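Cell wall surface anchor family protein (Streptococcus agalactiae serogroup V, PDB 3TW0) forms the adhesive tip pilin of the group B streptococcal pilus and probably mediates host attachment through a metal-binding von Willebrand factor type A region. Local coordinates at residues D12-L17 and N153-T158; K43-I48 and N54-V59; N194-F199 and K296-H301. The protein carries 2 engineered substitutions. One frame throughout, in Å; residues are numbered along the deposited sequence.

Contact 1 of 3, residues D12-L17 and N153-T158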
ATOM      1  N   ASP A  12       1.242 -12.972  21.037  1.00 25.76           N
ATOM      2  CA  ASP A  12       2.214 -12.415  20.099  1.00 24.02           C
ATOM      3  C   ASP A  12       1.504 -11.371  19.246  1.00 23.18           C
ATOM      4  O   ASP A  12       0.541 -11.700  18.521  1.00 23.11           O
ATOM      5  CB  ASP A  12       2.744 -13.522  19.179  1.00 24.08           C
ATOM      6  CG  ASP A  12       3.724 -14.449  19.883  1.00 23.74           C
ATOM      7  OD1 ASP A  12       4.276 -14.048  20.924  1.00 25.01           O
ATOM      8  OD2 ASP A  12       3.950 -15.575  19.395  1.00 25.77           O
ATOM      9  N   VAL A  13       1.975 -10.127  19.313  1.00 20.70           N
ATOM     10  CA  VAL A  13       1.352  -9.056  18.565  1.00 19.20           C
ATOM     11  C   VAL A  13       2.299  -8.447  17.529  1.00 18.60           C
ATOM     12  O   VAL A  13       3.432  -8.044  17.864  1.00 17.28           O
ATOM     13  CB  VAL A  13       0.951  -7.928  19.494  1.00 18.64           C
ATOM     14  CG1 VAL A  13       0.076  -6.884  18.749  1.00 20.10           C
ATOM     15  CG2 VAL A  13       0.236  -8.469  20.715  1.00 19.13           C
ATOM     16  N   VAL A  14       1.832  -8.341  16.284  1.00 17.79           N
ATOM     17  CA  VAL A  14       2.545  -7.532  15.302  1.00 17.32           C
ATOM     18  C   VAL A  14       1.805  -6.208  15.121  1.00 17.77           C
ATOM     19  O   VAL A  14       0.620  -6.191  14.741  1.00 16.90           O
ATOM     20  CB  VAL A  14       2.728  -8.261  13.953  1.00 18.00           C
ATOM     21  CG1 VAL A  14       3.555  -7.412  12.995  1.00 19.09           C
ATOM     22  CG2 VAL A  14       3.403  -9.577  14.147  1.00 16.97           C
ATOM     23  N   VAL A  15       2.505  -5.098  15.387  1.00 17.35           N
ATOM     24  CA  VAL A  15       1.975  -3.778  15.038  1.00 16.59           C
ATOM     25  C   VAL A  15       2.289  -3.432  13.554  1.00 17.08           C
ATOM     26  O   VAL A  15       3.449  -3.543  13.085  1.00 17.17           O
ATOM     27  CB  VAL A  15       2.440  -2.646  16.013  1.00 17.06           C
ATOM     28  CG1 VAL A  15       1.906  -1.298  15.546  1.00 14.25           C
ATOM     29  CG2 VAL A  15       1.940  -2.908  17.441  1.00 15.88           C
ATOM     30  N   LEU A  16       1.245  -3.065  12.814  1.00 16.47           N
ATOM     31  CA  LEU A  16       1.397  -2.566  11.470  1.00 16.64           C
ATOM     32  C   LEU A  16       1.195  -1.073  11.518  1.00 16.10           C
ATOM     33  O   LEU A  16       0.105  -0.616  11.879  1.00 16.36           O
ATOM     34  CB  LEU A  16       0.350  -3.168  10.523  1.00 17.25           C
ATOM     35  CG  LEU A  16       0.638  -4.462   9.791  1.00 20.13           C
ATOM     36  CD1 LEU A  16      -0.420  -4.728   8.730  1.00 19.44           C
ATOM     37  CD2 LEU A  16       2.038  -4.435   9.174  1.00 21.25           C
ATOM     38  N   LEU A  17       2.239  -0.315  11.194  1.00 14.53           N
ATOM     39  CA  LEU A  17       2.172   1.151  11.217  1.00 14.34           C
ATOM     40  C   LEU A  17       2.338   1.751   9.823  1.00 14.29           C
ATOM     41  O   LEU A  17       3.383   1.609   9.217  1.00 15.10           O
ATOM     42  CB  LEU A  17       3.216   1.740  12.205  1.00 13.78           C
ATOM     43  CG  LEU A  17       3.366   3.261  12.328  1.00 14.78           C
ATOM     44  CD1 LEU A  17       2.057   3.930  12.710  1.00 17.14           C
ATOM     45  CD2 LEU A  17       4.512   3.660  13.283  1.00 14.21           C
ATOM     46  N   ASN A 153       2.022 -11.164   8.613  1.00 20.34           N
ATOM     47  CA  ASN A 153       1.672 -12.586   8.567  1.00 21.54           C
ATOM     48  C   ASN A 153       2.915 -13.472   8.581  1.00 22.59           C
ATOM     49  O   ASN A 153       2.998 -14.470   9.327  1.00 23.00           O
ATOM     50  CB  ASN A 153       0.848 -12.878   7.316  1.00 21.73           C
ATOM     51  CG  ASN A 153       0.254 -14.287   7.299  1.00 22.32           C
ATOM     52  OD1 ASN A 153      -0.341 -14.739   8.268  1.00 23.40           O
ATOM     53  ND2 ASN A 153       0.386 -14.956   6.186  1.00 22.52           N
ATOM     54  N   GLU A 154       3.887 -13.132   7.744  1.00 22.83           N
ATOM     55  CA  GLU A 154       5.096 -13.925   7.655  1.00 23.16           C
ATOM     56  C   GLU A 154       5.782 -14.072   9.024  1.00 22.67           C
ATOM     57  O   GLU A 154       6.146 -15.196   9.418  1.00 22.00           O
ATOM     58  CB  GLU A 154       6.044 -13.334   6.628  1.00 24.67           C
ATOM     59  CG  GLU A 154       7.419 -13.974   6.591  1.00 27.61           C
ATOM     60  CD  GLU A 154       8.336 -13.312   5.585  1.00 32.74           C
ATOM     61  OE1 GLU A 154       8.114 -12.117   5.272  1.00 31.83           O
ATOM     62  OE2 GLU A 154       9.282 -13.994   5.112  1.00 36.20           O
ATOM     63  N   ILE A 155       5.921 -12.947   9.737  1.00 21.07           N
ATOM     64  CA  ILE A 155       6.421 -12.902  11.111  1.00 20.06           C
ATOM     65  C   ILE A 155       5.671 -13.886  12.041  1.00 20.63           C
ATOM     66  O   ILE A 155       6.294 -14.698  12.720  1.00 20.63           O
ATOM     67  CB  ILE A 155       6.353 -11.455  11.670  1.00 19.05           C
ATOM     68  CG1 ILE A 155       7.483 -10.584  11.098  1.00 18.36           C
ATOM     69  CG2 ILE A 155       6.445 -11.416  13.202  1.00 20.29           C
ATOM     70  CD1 ILE A 155       7.278  -9.147  11.413  1.00 13.97           C
ATOM     71  N   LEU A 156       4.345 -13.803  12.068  1.00 20.72           N
ATOM     72  CA  LEU A 156       3.539 -14.691  12.915  1.00 21.75           C
ATOM     73  C   LEU A 156       3.678 -16.182  12.527  1.00 22.68           C
ATOM     74  O   LEU A 156       3.883 -17.034  13.384  1.00 22.62           O
ATOM     75  CB  LEU A 156       2.082 -14.247  12.887  1.00 21.07           C
ATOM     76  CG  LEU A 156       1.830 -12.971  13.704  1.00 22.79           C
ATOM     77  CD1 LEU A 156       0.519 -12.330  13.333  1.00 21.52           C
ATOM     78  CD2 LEU A 156       1.902 -13.257  15.217  1.00 22.67           C
ATOM     79  N   GLU A 157       3.585 -16.480  11.236  1.00 23.51           N
ATOM     80  CA  GLU A 157       3.678 -17.846  10.756  1.00 25.35           C
ATOM     81  C   GLU A 157       5.068 -18.433  10.912  1.00 26.08           C
ATOM     82  O   GLU A 157       5.213 -19.635  11.100  1.00 26.30           O
ATOM     83  CB  GLU A 157       3.249 -17.934   9.296  1.00 24.94           C
ATOM     84  CG  GLU A 157       1.849 -17.430   9.073  1.00 26.63           C
ATOM     85  CD  GLU A 157       1.186 -18.094   7.884  1.00 29.01           C
ATOM     86  OE1 GLU A 157       1.647 -17.871   6.739  1.00 24.58           O
ATOM     87  OE2 GLU A 157       0.205 -18.854   8.120  1.00 29.06           O
ATOM     88  N   THR A 158       6.077 -17.577  10.838  1.00 26.95           N
ATOM     89  CA  THR A 158       7.483 -17.967  10.976  1.00 28.17           C
ATOM     90  C   THR A 158       7.893 -18.111  12.433  1.00 27.03           C
ATOM     91  O   THR A 158       8.664 -18.995  12.760  1.00 27.24           O
ATOM     92  CB  THR A 158       8.421 -16.886  10.369  1.00 28.24           C
ATOM     93  OG1 THR A 158       7.910 -16.475   9.099  1.00 33.77           O
ATOM     94  CG2 THR A 158       9.802 -17.449  10.149  1.00 31.46           C
TER

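Contact 2 of 3, residues K43-I48 and N54-V59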
ATOM      1  N   LYS A  43       1.267   3.333  23.076  1.00 23.60           N
ATOM      2  CA  LYS A  43       0.297   2.917  24.104  1.00 24.66           C
ATOM      3  C   LYS A  43       0.003   1.434  23.983  1.00 24.27           C
ATOM      4  O   LYS A  43      -0.142   0.732  24.983  1.00 24.61           O
ATOM      5  CB  LYS A  43      -1.013   3.711  24.002  1.00 24.64           C
ATOM      6  CG  LYS A  43      -1.193   4.835  25.031  1.00 29.15           C
ATOM      7  CD  LYS A  43      -1.081   6.251  24.414  1.00 34.33           C
ATOM      8  CE  LYS A  43      -2.303   6.629  23.549  1.00 36.02           C
ATOM      9  NZ  LYS A  43      -3.592   6.179  24.136  1.00 38.46           N
ATOM     10  N   LEU A  44      -0.063   0.944  22.754  1.00 23.76           N
ATOM     11  CA  LEU A  44      -0.348  -0.474  22.562  1.00 23.87           C
ATOM     12  C   LEU A  44       0.820  -1.344  23.051  1.00 23.71           C
ATOM     13  O   LEU A  44       0.630  -2.290  23.824  1.00 22.99           O
ATOM     14  CB  LEU A  44      -0.757  -0.765  21.123  1.00 24.00           C
ATOM     15  CG  LEU A  44      -1.070  -2.241  20.946  1.00 25.88           C
ATOM     16  CD1 LEU A  44      -2.451  -2.638  21.470  1.00 25.41           C
ATOM     17  CD2 LEU A  44      -0.951  -2.547  19.534  1.00 27.48           C
ATOM     18  N   ILE A  45       2.030  -0.987  22.639  1.00 23.10           N
ATOM     19  CA  ILE A  45       3.218  -1.683  23.090  1.00 23.42           C
ATOM     20  C   ILE A  45       3.258  -1.744  24.623  1.00 24.37           C
ATOM     21  O   ILE A  45       3.413  -2.832  25.179  1.00 25.08           O
ATOM     22  CB  ILE A  45       4.533  -1.043  22.527  1.00 22.32           C
ATOM     23  CG1 ILE A  45       4.568  -1.056  20.976  1.00 20.67           C
ATOM     24  CG2 ILE A  45       5.756  -1.746  23.103  1.00 22.92           C
ATOM     25  CD1 ILE A  45       4.655  -2.445  20.303  1.00 20.29           C
ATOM     26  N   ASP A  46       3.104  -0.604  25.297  1.00 26.24           N
ATOM     27  CA  ASP A  46       3.172  -0.580  26.772  1.00 28.42           C
ATOM     28  C   ASP A  46       2.099  -1.489  27.355  1.00 29.57           C
ATOM     29  O   ASP A  46       2.359  -2.226  28.312  1.00 29.88           O
ATOM     30  CB  ASP A  46       3.012   0.831  27.346  1.00 27.94           C
ATOM     31  CG  ASP A  46       4.188   1.733  27.033  1.00 29.54           C
ATOM     32  OD1 ASP A  46       5.297   1.219  26.733  1.00 29.08           O
ATOM     33  OD2 ASP A  46       4.002   2.972  27.075  1.00 30.93           O
ATOM     34  N   LYS A  47       0.904  -1.443  26.771  1.00 31.11           N
ATOM     35  CA  LYS A  47      -0.196  -2.259  27.277  1.00 32.75           C
ATOM     36  C   LYS A  47       0.116  -3.747  27.133  1.00 33.20           C
ATOM     37  O   LYS A  47       0.063  -4.478  28.122  1.00 33.84           O
ATOM     38  CB  LYS A  47      -1.548  -1.888  26.650  1.00 33.20           C
ATOM     39  CG  LYS A  47      -2.725  -2.578  27.389  1.00 36.33           C
ATOM     40  CD  LYS A  47      -4.074  -2.468  26.671  1.00 40.74           C
ATOM     41  CE  LYS A  47      -4.948  -1.387  27.307  1.00 43.42           C
ATOM     42  NZ  LYS A  47      -6.402  -1.738  27.268  1.00 43.49           N
ATOM     43  N   ILE A  48       0.469  -4.186  25.923  1.00 33.03           N
ATOM     44  CA  ILE A  48       0.796  -5.599  25.672  1.00 33.20           C
ATOM     45  C   ILE A  48       1.934  -6.132  26.545  1.00 33.14           C
ATOM     46  O   ILE A  48       1.823  -7.217  27.126  1.00 32.57           O
ATOM     47  CB  ILE A  48       1.129  -5.864  24.178  1.00 33.08           C
ATOM     48  CG1 ILE A  48      -0.019  -5.390  23.302  1.00 33.86           C
ATOM     49  CG2 ILE A  48       1.411  -7.367  23.913  1.00 32.29           C
ATOM     50  CD1 ILE A  48       0.419  -5.063  21.909  1.00 37.19           C
ATOM     51  N   ASN A  54       4.154 -11.744  26.925  1.00 30.83           N
ATOM     52  CA  ASN A  54       3.670 -11.432  25.587  1.00 29.10           C
ATOM     53  C   ASN A  54       4.814 -10.947  24.728  1.00 27.54           C
ATOM     54  O   ASN A  54       5.736 -10.334  25.239  1.00 27.62           O
ATOM     55  CB  ASN A  54       2.592 -10.353  25.625  1.00 29.04           C
ATOM     56  CG  ASN A  54       1.315 -10.804  26.307  1.00 30.59           C
ATOM     57  OD1 ASN A  54       0.601  -9.979  26.887  1.00 31.31           O
ATOM     58  ND2 ASN A  54       1.004 -12.100  26.233  1.00 28.06           N
ATOM     59  N   ARG A  55       4.758 -11.203  23.420  1.00 25.67           N
ATOM     60  CA  ARG A  55       5.756 -10.586  22.541  1.00 23.59           C
ATOM     61  C   ARG A  55       5.172  -9.555  21.584  1.00 22.78           C
ATOM     62  O   ARG A  55       3.995  -9.626  21.238  1.00 22.81           O
ATOM     63  CB  ARG A  55       6.606 -11.631  21.829  1.00 22.85           C
ATOM     64  CG  ARG A  55       7.202 -12.644  22.790  1.00 22.11           C
ATOM     65  CD  ARG A  55       8.009 -13.681  22.085  1.00 18.63           C
ATOM     66  NE  ARG A  55       7.200 -14.453  21.155  1.00 21.23           N
ATOM     67  CZ  ARG A  55       7.693 -15.268  20.231  1.00 19.36           C
ATOM     68  NH1 ARG A  55       9.001 -15.393  20.098  1.00 21.08           N
ATOM     69  NH2 ARG A  55       6.875 -15.945  19.439  1.00 17.63           N
ATOM     70  N   VAL A  56       6.010  -8.591  21.187  1.00 21.25           N
ATOM     71  CA  VAL A  56       5.661  -7.556  20.217  1.00 19.61           C
ATOM     72  C   VAL A  56       6.660  -7.509  19.068  1.00 18.84           C
ATOM     73  O   VAL A  56       7.838  -7.853  19.228  1.00 18.51           O
ATOM     74  CB  VAL A  56       5.634  -6.145  20.853  1.00 19.78           C
ATOM     75  CG1 VAL A  56       4.447  -6.010  21.793  1.00 19.86           C
ATOM     76  CG2 VAL A  56       6.963  -5.837  21.575  1.00 17.97           C
ATOM     77  N   ALA A  57       6.163  -7.090  17.914  1.00 17.61           N
ATOM     78  CA  ALA A  57       7.000  -6.734  16.786  1.00 17.15           C
ATOM     79  C   ALA A  57       6.352  -5.547  16.070  1.00 16.71           C
ATOM     80  O   ALA A  57       5.167  -5.266  16.263  1.00 17.28           O
ATOM     81  CB  ALA A  57       7.221  -7.951  15.832  1.00 16.59           C
ATOM     82  N   LEU A  58       7.131  -4.852  15.249  1.00 16.11           N
ATOM     83  CA  LEU A  58       6.652  -3.660  14.602  1.00 15.47           C
ATOM     84  C   LEU A  58       7.053  -3.645  13.146  1.00 15.41           C
ATOM     85  O   LEU A  58       8.256  -3.744  12.797  1.00 15.23           O
ATOM     86  CB  LEU A  58       7.207  -2.410  15.302  1.00 15.13           C
ATOM     87  CG  LEU A  58       7.083  -1.055  14.626  1.00 14.62           C
ATOM     88  CD1 LEU A  58       5.661  -0.600  14.581  1.00 13.41           C
ATOM     89  CD2 LEU A  58       7.993  -0.000  15.355  1.00 14.79           C
ATOM     90  N   VAL A  59       6.036  -3.482  12.311  1.00 14.85           N
ATOM     91  CA  VAL A  59       6.218  -3.366  10.876  1.00 14.41           C
ATOM     92  C   VAL A  59       5.695  -1.992  10.448  1.00 15.59           C
ATOM     93  O   VAL A  59       4.474  -1.754  10.369  1.00 14.52           O
ATOM     94  CB  VAL A  59       5.483  -4.481  10.103  1.00 14.43           C
ATOM     95  CG1 VAL A  59       5.683  -4.301   8.552  1.00 12.12           C
ATOM     96  CG2 VAL A  59       5.947  -5.863  10.545  1.00 13.45           C
TER

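Contact 3 of 3, residues N194-F199 and K296-H301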
ATOM      1  N   ASN A 194     -14.759 -15.237 -15.349  1.00 17.47           N
ATOM      2  CA  ASN A 194     -14.623 -16.644 -15.011  1.00 17.90           C
ATOM      3  C   ASN A 194     -13.238 -16.970 -14.448  1.00 17.12           C
ATOM      4  O   ASN A 194     -13.103 -17.849 -13.608  1.00 16.55           O
ATOM      5  CB  ASN A 194     -14.974 -17.549 -16.205  1.00 18.69           C
ATOM      6  CG  ASN A 194     -16.481 -17.558 -16.524  1.00 20.84           C
ATOM      7  OD1 ASN A 194     -17.309 -17.359 -15.635  1.00 22.76           O
ATOM      8  ND2 ASN A 194     -16.831 -17.793 -17.795  1.00 21.00           N
ATOM      9  N   GLN A 195     -12.201 -16.257 -14.895  1.00 16.84           N
ATOM     10  CA  GLN A 195     -10.851 -16.475 -14.336  1.00 15.55           C
ATOM     11  C   GLN A 195     -10.842 -16.041 -12.875  1.00 14.69           C
ATOM     12  O   GLN A 195     -10.350 -16.748 -12.014  1.00 14.55           O
ATOM     13  CB  GLN A 195      -9.781 -15.705 -15.126  1.00 15.65           C
ATOM     14  CG  GLN A 195      -9.504 -16.252 -16.525  1.00 15.24           C
ATOM     15  CD  GLN A 195      -8.239 -15.663 -17.110  1.00 16.04           C
ATOM     16  OE1 GLN A 195      -7.241 -15.485 -16.398  1.00 14.36           O
ATOM     17  NE2 GLN A 195      -8.284 -15.329 -18.379  1.00 12.94           N
ATOM     18  N   PHE A 196     -11.447 -14.904 -12.601  1.00 14.87           N
ATOM     19  CA  PHE A 196     -11.486 -14.331 -11.238  1.00 15.51           C
ATOM     20  C   PHE A 196     -12.230 -15.283 -10.310  1.00 16.25           C
ATOM     21  O   PHE A 196     -11.715 -15.703  -9.251  1.00 16.39           O
ATOM     22  CB  PHE A 196     -12.191 -12.972 -11.305  1.00 15.11           C
ATOM     23  CG  PHE A 196     -12.279 -12.242  -9.986  1.00 16.91           C
ATOM     24  CD1 PHE A 196     -11.192 -11.511  -9.498  1.00 14.92           C
ATOM     25  CD2 PHE A 196     -13.490 -12.223  -9.257  1.00 14.12           C
ATOM     26  CE1 PHE A 196     -11.298 -10.803  -8.300  1.00 12.88           C
ATOM     27  CE2 PHE A 196     -13.587 -11.541  -8.069  1.00 14.63           C
ATOM     28  CZ  PHE A 196     -12.492 -10.832  -7.572  1.00 13.93           C
ATOM     29  N   ASN A 197     -13.436 -15.642 -10.733  1.00 17.53           N
ATOM     30  CA  ASN A 197     -14.230 -16.689 -10.067  1.00 18.14           C
ATOM     31  C   ASN A 197     -13.478 -17.980  -9.766  1.00 18.15           C
ATOM     32  O   ASN A 197     -13.661 -18.529  -8.680  1.00 18.05           O
ATOM     33  CB  ASN A 197     -15.495 -16.997 -10.877  1.00 18.44           C
ATOM     34  CG  ASN A 197     -16.451 -15.826 -10.911  1.00 19.81           C
ATOM     35  OD1 ASN A 197     -16.271 -14.859 -10.178  1.00 19.83           O
ATOM     36  ND2 ASN A 197     -17.497 -15.923 -11.743  1.00 19.32           N
ATOM     37  N   SER A 198     -12.630 -18.465 -10.685  1.00 18.38           N
ATOM     38  CA  SER A 198     -11.815 -19.652 -10.372  1.00 19.04           C
ATOM     39  C   SER A 198     -10.768 -19.384  -9.290  1.00 18.57           C
ATOM     40  O   SER A 198     -10.427 -20.302  -8.522  1.00 19.15           O
ATOM     41  CB  SER A 198     -11.131 -20.257 -11.604  1.00 20.13           C
ATOM     42  OG  SER A 198     -12.090 -20.502 -12.621  1.00 21.24           O
ATOM     43  N   PHE A 199     -10.235 -18.163  -9.223  1.00 17.68           N
ATOM     44  CA  PHE A 199      -9.322 -17.815  -8.123  1.00 17.02           C
ATOM     45  C   PHE A 199     -10.095 -17.886  -6.788  1.00 16.89           C
ATOM     46  O   PHE A 199      -9.623 -18.464  -5.827  1.00 16.38           O
ATOM     47  CB  PHE A 199      -8.696 -16.412  -8.284  1.00 17.70           C
ATOM     48  CG  PHE A 199      -7.930 -16.200  -9.590  1.00 19.31           C
ATOM     49  CD1 PHE A 199      -7.170 -17.228 -10.169  1.00 18.83           C
ATOM     50  CD2 PHE A 199      -7.948 -14.942 -10.215  1.00 19.54           C
ATOM     51  CE1 PHE A 199      -6.479 -17.031 -11.374  1.00 17.48           C
ATOM     52  CE2 PHE A 199      -7.263 -14.738 -11.407  1.00 20.31           C
ATOM     53  CZ  PHE A 199      -6.523 -15.806 -11.995  1.00 18.23           C
ATOM     54  N   LYS A 296     -14.569  -8.828 -15.814  1.00 18.02           N
ATOM     55  CA  LYS A 296     -14.106  -8.426 -14.494  1.00 17.03           C
ATOM     56  C   LYS A 296     -13.102  -7.292 -14.664  1.00 16.91           C
ATOM     57  O   LYS A 296     -12.209  -7.399 -15.531  1.00 16.29           O
ATOM     58  CB  LYS A 296     -13.398  -9.605 -13.800  1.00 17.83           C
ATOM     59  CG  LYS A 296     -12.855  -9.293 -12.376  1.00 14.27           C
ATOM     60  CD  LYS A 296     -14.012  -9.005 -11.392  1.00 12.18           C
ATOM     61  CE  LYS A 296     -13.544  -8.201 -10.215  1.00 12.94           C
ATOM     62  NZ  LYS A 296     -14.555  -7.989  -9.129  1.00 15.08           N
ATOM     63  N   GLN A 297     -13.228  -6.256 -13.819  1.00 16.92           N
ATOM     64  CA  GLN A 297     -12.275  -5.128 -13.778  1.00 17.82           C
ATOM     65  C   GLN A 297     -11.877  -4.774 -12.356  1.00 18.18           C
ATOM     66  O   GLN A 297     -12.749  -4.567 -11.475  1.00 19.43           O
ATOM     67  CB  GLN A 297     -12.834  -3.878 -14.465  1.00 17.76           C
ATOM     68  CG  GLN A 297     -12.972  -3.952 -16.005  1.00 17.62           C
ATOM     69  CD  GLN A 297     -13.635  -2.707 -16.591  1.00 20.29           C
ATOM     70  OE1 GLN A 297     -13.616  -2.481 -17.803  1.00 23.53           O
ATOM     71  NE2 GLN A 297     -14.225  -1.900 -15.737  1.00 19.55           N
ATOM     72  N   ILE A 298     -10.569  -4.709 -12.120  1.00 17.79           N
ATOM     73  CA  ILE A 298     -10.046  -4.236 -10.828  1.00 18.16           C
ATOM     74  C   ILE A 298      -9.919  -2.718 -10.963  1.00 18.24           C
ATOM     75  O   ILE A 298      -9.297  -2.247 -11.903  1.00 17.55           O
ATOM     76  CB  ILE A 298      -8.693  -4.912 -10.496  1.00 18.27           C
ATOM     77  CG1 ILE A 298      -8.826  -6.450 -10.515  1.00 18.44           C
ATOM     78  CG2 ILE A 298      -8.076  -4.385  -9.200  1.00 19.19           C
ATOM     79  CD1 ILE A 298      -9.756  -7.040  -9.452  1.00 18.04           C
ATOM     80  N   LYS A 299     -10.534  -1.955 -10.057  1.00 18.93           N
ATOM     81  CA  LYS A 299     -10.594  -0.485 -10.197  1.00 19.13           C
ATOM     82  C   LYS A 299     -10.056   0.279  -8.994  1.00 18.77           C
ATOM     83  O   LYS A 299      -9.934   1.514  -9.037  1.00 19.35           O
ATOM     84  CB  LYS A 299     -12.036  -0.045 -10.483  1.00 20.12           C
ATOM     85  CG  LYS A 299     -12.654  -0.669 -11.746  1.00 22.10           C
ATOM     86  CD  LYS A 299     -14.188  -0.557 -11.750  1.00 24.39           C
ATOM     87  CE  LYS A 299     -14.700  -0.463 -13.165  1.00 29.31           C
ATOM     88  NZ  LYS A 299     -15.910  -1.338 -13.430  1.00 35.40           N
ATOM     89  N   THR A 300      -9.741  -0.438  -7.913  1.00 18.19           N
ATOM     90  CA  THR A 300      -9.065   0.161  -6.751  1.00 17.28           C
ATOM     91  C   THR A 300      -7.914  -0.697  -6.186  1.00 17.03           C
ATOM     92  O   THR A 300      -7.748  -1.853  -6.554  1.00 17.50           O
ATOM     93  CB  THR A 300     -10.044   0.382  -5.601  1.00 17.05           C
ATOM     94  OG1 THR A 300     -10.461  -0.898  -5.102  1.00 18.51           O
ATOM     95  CG2 THR A 300     -11.259   1.200  -6.068  1.00 17.28           C
ATOM     96  N   HIS A 301      -7.151  -0.151  -5.251  1.00 15.87           N
ATOM     97  CA  HIS A 301      -6.161  -0.954  -4.542  1.00 15.26           C
ATOM     98  C   HIS A 301      -6.769  -1.675  -3.358  1.00 15.21           C
ATOM     99  O   HIS A 301      -6.202  -2.642  -2.870  1.00 14.68           O
ATOM    100  CB  HIS A 301      -4.924  -0.096  -4.163  1.00 14.39           C
ATOM    101  CG  HIS A 301      -4.240   0.445  -5.373  1.00 13.01           C
ATOM    102  ND1 HIS A 301      -3.404  -0.326  -6.153  1.00 16.09           N
ATOM    103  CD2 HIS A 301      -4.399   1.614  -6.033  1.00 13.49           C
ATOM    104  CE1 HIS A 301      -3.015   0.372  -7.207  1.00 14.13           C
ATOM    105  NE2 HIS A 301      -3.613   1.551  -7.160  1.00 13.99           N
TER

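Contact 1 of 3, residues D12-L17 and N153-T158
V14 on strand 11-18 and the pair I155 and L156 on helix 145-159 make the tight part of this contact, and a single methyl does most of the work. With CG1 of V14 anti to the backbone N (chi1 -176°), the other branch, CG2, is left to face the helix. It meets I155 through a methyl-to-methyl touch, V14 CG2 to I155 CG2 at 3.7 Å. On its other partner, V14 CG2 lies 3.8 Å from L156 CG, the valine and leucine side chains running past each other in opposite directions. L156 also reaches D12: L156 CD2 rests 3.9 Å from D12 O, the carbonyl oxygen, and L156 CD2 is 4.1 Å from D12 CB. No hydrogen bond joins the two segments. The axes of strand 12-17 and helix segment 153-158 approach to 9.1 Å and run nearly antiparallel, at 166°.

The solvent side is looser: E154, E157 and T158 project from the outer surface of the helix and add nothing to the interface. The carboxylate of D12, itself buried, is held by a hydrogen bond to S160 and salt bridges to R164 and R55, which would probably favour its charged form.

In this Rossmann-like fold, L16 continues the hydrophobic seam onto A148, L149 and A152 of the same helix, V59 of strand 55-61 touches both V14 and I155, and V13 and V15 point to the opposite face of the sheet, which helix 33-48 covers.

Contact 2 of 3, residues K43-I48 and N54-V59
I45 and I48, one turn apart on helix 33-48, both cross V56 of strand 55-61 obliquely, but each with a different methyl. I45 comes in with its terminal methyl: chi2 of -67° bends the chain so that I45 CD1 lies 3.9 Å from V56 CB. I48 uses its branch methyl instead. Its CG2, anti to the backbone N, reaches V56 CG1 at 3.9 Å, so V56 CG1 is touched by both isoleucines. The same I48 CG2 sits 3.6 Å from N54 CB, where the two side chains cross at about a right angle just before the strand begins.

The axes of helix segment 43-48 and strand 55-59 run at 161°, with a closest approach of 9.0 Å. On a further flank, V117 and L120 of helix 114-122 press on I45, and L120 also covers V56 and L58. Backbone hydrogen bonds of R55 and A57 with strand 11-18 place this strand in the central parallel sheet, where it is an outermost strand.

A helix that runs back along the sheet and turns tightly into the next parallel strand is the second half of a beta-alpha-beta crossover, the building unit of the von Willebrand factor type A fold.

Contact 3 of 3, residues N194-F199 and K296-H301
F196 of helix 192-201 and K296 of the loop segment 296-301 form a cation-pi pair within the long insertion that separates strands 165-172 and 319-324 of the Rossmann-like von Willebrand factor type A fold. The lysine chain runs over one face of the ring, from the CG end toward CE2 and CZ, at an oblique angle. K296 CG is 3.8 Å from F196 CG, near the root of the ring, and the chain then passes outward, so that K296 CE stands 3.8 Å from the centroid of the F196 ring and only 8° off the ring normal, a CH-pi contact over the centre. The ammonium follows beyond it, with K296 NZ 4.2 Å from the F196 ring centroid and 3.8 Å from F196 CE2. A bend at chi2 (66°) turns the lysine chain so that CD, CE and NZ follow the ring face. I298 adds a lighter apolar touch, its CD1 lying 4.2 Å from F196 CE1.

In the next shell, E303 of helix 302-312 forms a salt bridge with K296 NZ, which probably holds the ammonium in place and offsets its charge. E303 and L307 also touch F196, while I298 packs on E303, P304 and I182. T300, just before the turn into that helix, caps the backbone N of E303 through OG1, so the loop supplies both the cation and a cap for the helix that anchors it.

On the helix bearing F196, N194 O accepts two bonds: S198 N donates the usual helical one, and S198 OG arrives at 3.0 Å from N194 O, on the opposite face of the carbonyl plane, with a C=O···donor angle of 154°.

Overall arrangement
Strand 11-18, near the N terminus, opens contact 1, which closes only when the chain returns along helix 145-159. Contact 2 lies wholly within that long loop and closes a short one of its own, the turn between helix 33-48 and strand 55-61. The two share the central parallel sheet: their strands are neighbours, joined by probable hydrogen bonds between V15 and V59 and between L17 and V59, and their helices cover opposite faces. Contact 3 follows in series, bringing the loop that leads into helix 302-312 back against helix 192-201 and so closing a loop of about 97 residues. Its centre is about 28 Å from that of contact 1 and 36 Å from that of contact 2, and it touches neither.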